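DUF1436 domain-containing protein (Neisseria meningitidis, PDB 2GKP) is of unknown function, but is probably an immunity protein that neutralises a toxin of contact-dependent growth inhibition. Local coordinates at residues A[17-25]-A[99-107]. Residues are numbered along the deposited sequence; the frame is centred on the assembly and turned at random.
Sequences KANERALII and LGYKTRRAL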
loop_
_atom_site.group_PDB
_atom_site.type_symbol
_atom_site.label_atom_id
_atom_site.label_comp_id
_atom_site.label_asym_id
_atom_site.label_seq_id
_atom_site.Cartn_x
_atom_site.Cartn_y
_atom_site.Cartn_z
ATOM N N LYS A 17 -1.889 2.255 -4.445
ATOM C CA LYS A 17 -2.809 1.890 -5.535
ATOM C C LYS A 17 -3.215 3.110 -6.336
ATOM O O LYS A 17 -3.170 4.229 -5.818
ATOM C CB LYS A 17 -4.056 1.195 -4.991
ATOM C CG LYS A 17 -3.765 -0.250 -4.622
ATOM C CD LYS A 17 -4.900 -0.871 -3.858
ATOM C CE LYS A 17 -4.768 -2.408 -3.791
ATOM N NZ LYS A 17 -3.482 -2.803 -3.130
ATOM N N ALA A 18 -3.592 2.917 -7.608
ATOM C CA ALA A 18 -3.925 4.068 -8.463
ATOM C C ALA A 18 -4.912 3.654 -9.484
ATOM O O ALA A 18 -4.708 2.637 -10.150
ATOM C CB ALA A 18 -2.672 4.599 -9.180
ATOM N N ASN A 19 -5.951 4.463 -9.658
ATOM C CA ASN A 19 -6.878 4.258 -10.773
ATOM C C ASN A 19 -7.075 5.576 -11.498
ATOM O O ASN A 19 -6.266 6.500 -11.319
ATOM C CB ASN A 19 -8.182 3.538 -10.317
ATOM C CG ASN A 19 -9.086 4.382 -9.413
ATOM O OD1 ASN A 19 -10.113 3.874 -8.865
ATOM N ND2 ASN A 19 -8.762 5.662 -9.284
ATOM N N GLU A 20 -8.109 5.670 -12.333
ATOM C CA GLU A 20 -8.233 6.898 -13.102
ATOM C C GLU A 20 -8.707 8.092 -12.275
ATOM O O GLU A 20 -8.778 9.213 -12.808
ATOM C CB GLU A 20 -9.148 6.708 -14.337
ATOM C CG GLU A 20 -10.667 6.629 -14.052
ATOM C CD GLU A 20 -11.136 5.332 -13.424
ATOM O OE1 GLU A 20 -10.335 4.357 -13.326
ATOM O OE2 GLU A 20 -12.339 5.304 -13.062
ATOM N N ARG A 21 -9.047 7.879 -10.996
ATOM C CA ARG A 21 -9.489 9.017 -10.157
ATOM C C ARG A 21 -8.540 9.392 -9.035
ATOM O O ARG A 21 -8.630 10.499 -8.543
ATOM C CB ARG A 21 -10.865 8.791 -9.603
ATOM C CG ARG A 21 -11.939 8.783 -10.690
ATOM C CD ARG A 21 -13.353 8.740 -10.104
ATOM N NE ARG A 21 -14.267 8.441 -11.222
ATOM C CZ ARG A 21 -15.522 8.003 -11.119
ATOM N NH1 ARG A 21 -16.110 7.922 -9.932
ATOM N NH2 ARG A 21 -16.163 7.659 -12.236
ATOM N N ALA A 22 -7.670 8.473 -8.590
ATOM C CA ALA A 22 -6.900 8.757 -7.399
ATOM C C ALA A 22 -5.712 7.865 -7.238
ATOM O O ALA A 22 -5.680 6.733 -7.758
ATOM C CB ALA A 22 -7.789 8.589 -6.158
ATOM N N LEU A 23 -4.765 8.369 -6.454
ATOM C CA LEU A 23 -3.754 7.542 -5.763
ATOM C C LEU A 23 -4.259 7.232 -4.347
ATOM O O LEU A 23 -4.911 8.083 -3.749
ATOM C CB LEU A 23 -2.410 8.279 -5.663
ATOM C CG LEU A 23 -1.941 9.018 -6.915
ATOM C CD1 LEU A 23 -0.620 9.729 -6.631
ATOM C CD2 LEU A 23 -1.775 8.031 -8.070
ATOM N N ILE A 24 -4.005 6.015 -3.851
ATOM C CA ILE A 24 -4.557 5.566 -2.578
ATOM C C ILE A 24 -3.404 4.899 -1.835
ATOM O O ILE A 24 -2.930 3.835 -2.222
ATOM C CB ILE A 24 -5.739 4.592 -2.799
ATOM C CG1 ILE A 24 -6.774 5.188 -3.778
ATOM C CG2 ILE A 24 -6.357 4.260 -1.437
ATOM C CD1 ILE A 24 -7.404 4.198 -4.688
ATOM N N ILE A 25 -2.923 5.553 -0.771
ATOM C CA ILE A 25 -1.743 5.076 -0.058
ATOM C C ILE A 25 -2.223 4.466 1.255
ATOM O O ILE A 25 -3.059 5.040 1.971
ATOM C CB ILE A 25 -0.773 6.227 0.244
ATOM C CG1 ILE A 25 -0.261 6.887 -1.030
ATOM C CG2 ILE A 25 0.371 5.725 1.111
ATOM C CD1 ILE A 25 0.064 6.012 -2.069
ATOM N N LEU A 99 -14.747 8.375 -3.792
ATOM C CA LEU A 99 -14.266 8.635 -5.143
ATOM C C LEU A 99 -15.388 8.737 -6.163
ATOM O O LEU A 99 -15.097 8.896 -7.350
ATOM C CB LEU A 99 -13.220 7.587 -5.588
ATOM C CG LEU A 99 -11.908 7.644 -4.788
ATOM C CD1 LEU A 99 -11.032 6.501 -5.267
ATOM C CD2 LEU A 99 -11.217 8.960 -5.022
ATOM N N GLY A 100 -16.640 8.697 -5.734
ATOM C CA GLY A 100 -17.757 8.938 -6.665
ATOM C C GLY A 100 -18.223 7.719 -7.463
ATOM O O GLY A 100 -18.827 7.866 -8.526
ATOM N N TYR A 101 -17.903 6.511 -7.001
ATOM C CA TYR A 101 -18.299 5.285 -7.715
ATOM C C TYR A 101 -19.543 4.682 -7.115
ATOM O O TYR A 101 -19.786 4.736 -5.901
ATOM C CB TYR A 101 -17.197 4.222 -7.650
ATOM C CG TYR A 101 -15.934 4.564 -8.396
ATOM C CD1 TYR A 101 -15.857 4.473 -9.784
ATOM C CD2 TYR A 101 -14.796 4.964 -7.711
ATOM C CE1 TYR A 101 -14.703 4.771 -10.463
ATOM C CE2 TYR A 101 -13.645 5.296 -8.391
ATOM C CZ TYR A 101 -13.579 5.171 -9.754
ATOM O OH TYR A 101 -12.406 5.467 -10.409
ATOM N N LYS A 102 -20.372 4.147 -8.006
ATOM C CA LYS A 102 -21.591 3.462 -7.636
ATOM C C LYS A 102 -21.473 1.953 -7.709
ATOM O O LYS A 102 -22.344 1.250 -7.185
ATOM C CB LYS A 102 -22.765 3.936 -8.543
ATOM C CG LYS A 102 -22.923 5.452 -8.449
ATOM C CD LYS A 102 -23.377 5.938 -7.082
ATOM C CE LYS A 102 -23.298 7.470 -6.937
ATOM N NZ LYS A 102 -21.955 8.100 -7.181
ATOM N N THR A 103 -20.437 1.445 -8.365
ATOM C CA THR A 103 -20.189 -0.001 -8.473
ATOM C C THR A 103 -18.744 -0.296 -8.136
ATOM O O THR A 103 -17.849 0.464 -8.468
ATOM C CB THR A 103 -20.507 -0.606 -9.889
ATOM O OG1 THR A 103 -19.588 -0.132 -10.877
ATOM C CG2 THR A 103 -21.921 -0.276 -10.346
ATOM N N ARG A 104 -18.507 -1.420 -7.461
ATOM C CA ARG A 104 -17.122 -1.857 -7.257
ATOM C C ARG A 104 -16.443 -2.190 -8.576
ATOM O O ARG A 104 -15.220 -2.080 -8.685
ATOM C CB ARG A 104 -17.026 -3.030 -6.254
ATOM C CG ARG A 104 -17.594 -4.334 -6.747
ATOM C CD ARG A 104 -17.982 -5.218 -5.584
ATOM N NE ARG A 104 -16.817 -5.650 -4.830
ATOM C CZ ARG A 104 -16.847 -5.936 -3.529
ATOM N NH1 ARG A 104 -15.751 -6.364 -2.930
ATOM N NH2 ARG A 104 -17.962 -5.770 -2.787
ATOM N N ARG A 105 -17.207 -2.633 -9.589
ATOM C CA ARG A 105 -16.616 -2.880 -10.897
ATOM C C ARG A 105 -15.856 -1.664 -11.420
ATOM O O ARG A 105 -14.698 -1.771 -11.886
ATOM C CB ARG A 105 -17.700 -3.296 -11.889
ATOM C CG ARG A 105 -17.217 -3.556 -13.296
ATOM C CD ARG A 105 -18.176 -4.482 -14.009
ATOM N NE ARG A 105 -18.306 -4.136 -15.419
ATOM C CZ ARG A 105 -19.121 -4.756 -16.263
ATOM N NH1 ARG A 105 -19.886 -5.747 -15.839
ATOM N NH2 ARG A 105 -19.179 -4.372 -17.524
ATOM N N ALA A 106 -16.499 -0.502 -11.328
ATOM C CA ALA A 106 -15.888 0.724 -11.809
ATOM C C ALA A 106 -14.739 1.130 -10.913
ATOM O O ALA A 106 -13.711 1.564 -11.402
ATOM C CB ALA A 106 -16.956 1.847 -11.872
ATOM N N LEU A 107 -14.886 1.004 -9.593
ATOM C CA LEU A 107 -13.777 1.370 -8.695
ATOM C C LEU A 107 -12.491 0.614 -9.073
ATOM O O LEU A 107 -11.391 1.209 -9.094
ATOM C CB LEU A 107 -14.183 1.022 -7.250
ATOM C CG LEU A 107 -13.056 1.099 -6.210
ATOM C CD1 LEU A 107 -12.535 2.531 -6.067
ATOM C CD2 LEU A 107 -13.550 0.538 -4.884
HETATM O O HOH W 1 -10.764 1.994 -11.933
HETATM O O HOH W 2 -13.623 2.833 -13.841
#
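Arg-21 lays its guanidinium flat over the ring of Tyr-101: the two planes differ by only 2° and their centres are 3.8 Å apart, the geometry of a stacked cation-pi pair. CZ sits nearly above CE1, so the overlap is offset from the ring centre. The chain reaches that far because it runs extended from CG to NE (chi2 -172°), Arg-21 CD passing Tyr-101 OH at 3.4 Å. At the guanidinium edge, Arg-21 NH1 donates to Leu-99 O over 2.9 Å at an N-H...O angle of 165°; Leu-99 O lies in the guanidinium plane, so the bond probably restrains rotation of the group over the ring. Leu-107 CA covers the opposite face of the tyrosine, which is thereby sandwiched between the arginine and Leu-107 of the short helix 104-108. At the edge of the same ring, near its plane, Glu-20 OE2 accepts from Tyr-101 OH at 2.7 Å, the hydroxyl coming from well above the carboxylate plane.

The tight apolar part lies on the strand side, where Leu-99 CD2 packs 3.6 Å from Ala-22 CB, whereas Leu-99 CD1 meets Ile-24 CD1 more loosely at 4.3 Å. By contrast, the Glu-20 side is exposed and partly water-mediated: one water donates to both Glu-20 OE2 and Ala-106 O. Asn-110 also bonds Glu-20 OE1. Thr-103 caps the helix, its OG1 accepting from Ala-106 N at 3.1 Å.

The contact thus joins the hairpin turn between antiparallel strands 11-18 and 23-30 to the loop connecting helices 81-99 and 104-108. Ile-44 of strand 34-45 touches both Ala-22 and Leu-99, Met-111 lies against Asn-19 and Ile-24, and Leu-107 packs on Leu-95 and Cys-96 of helix 81-99.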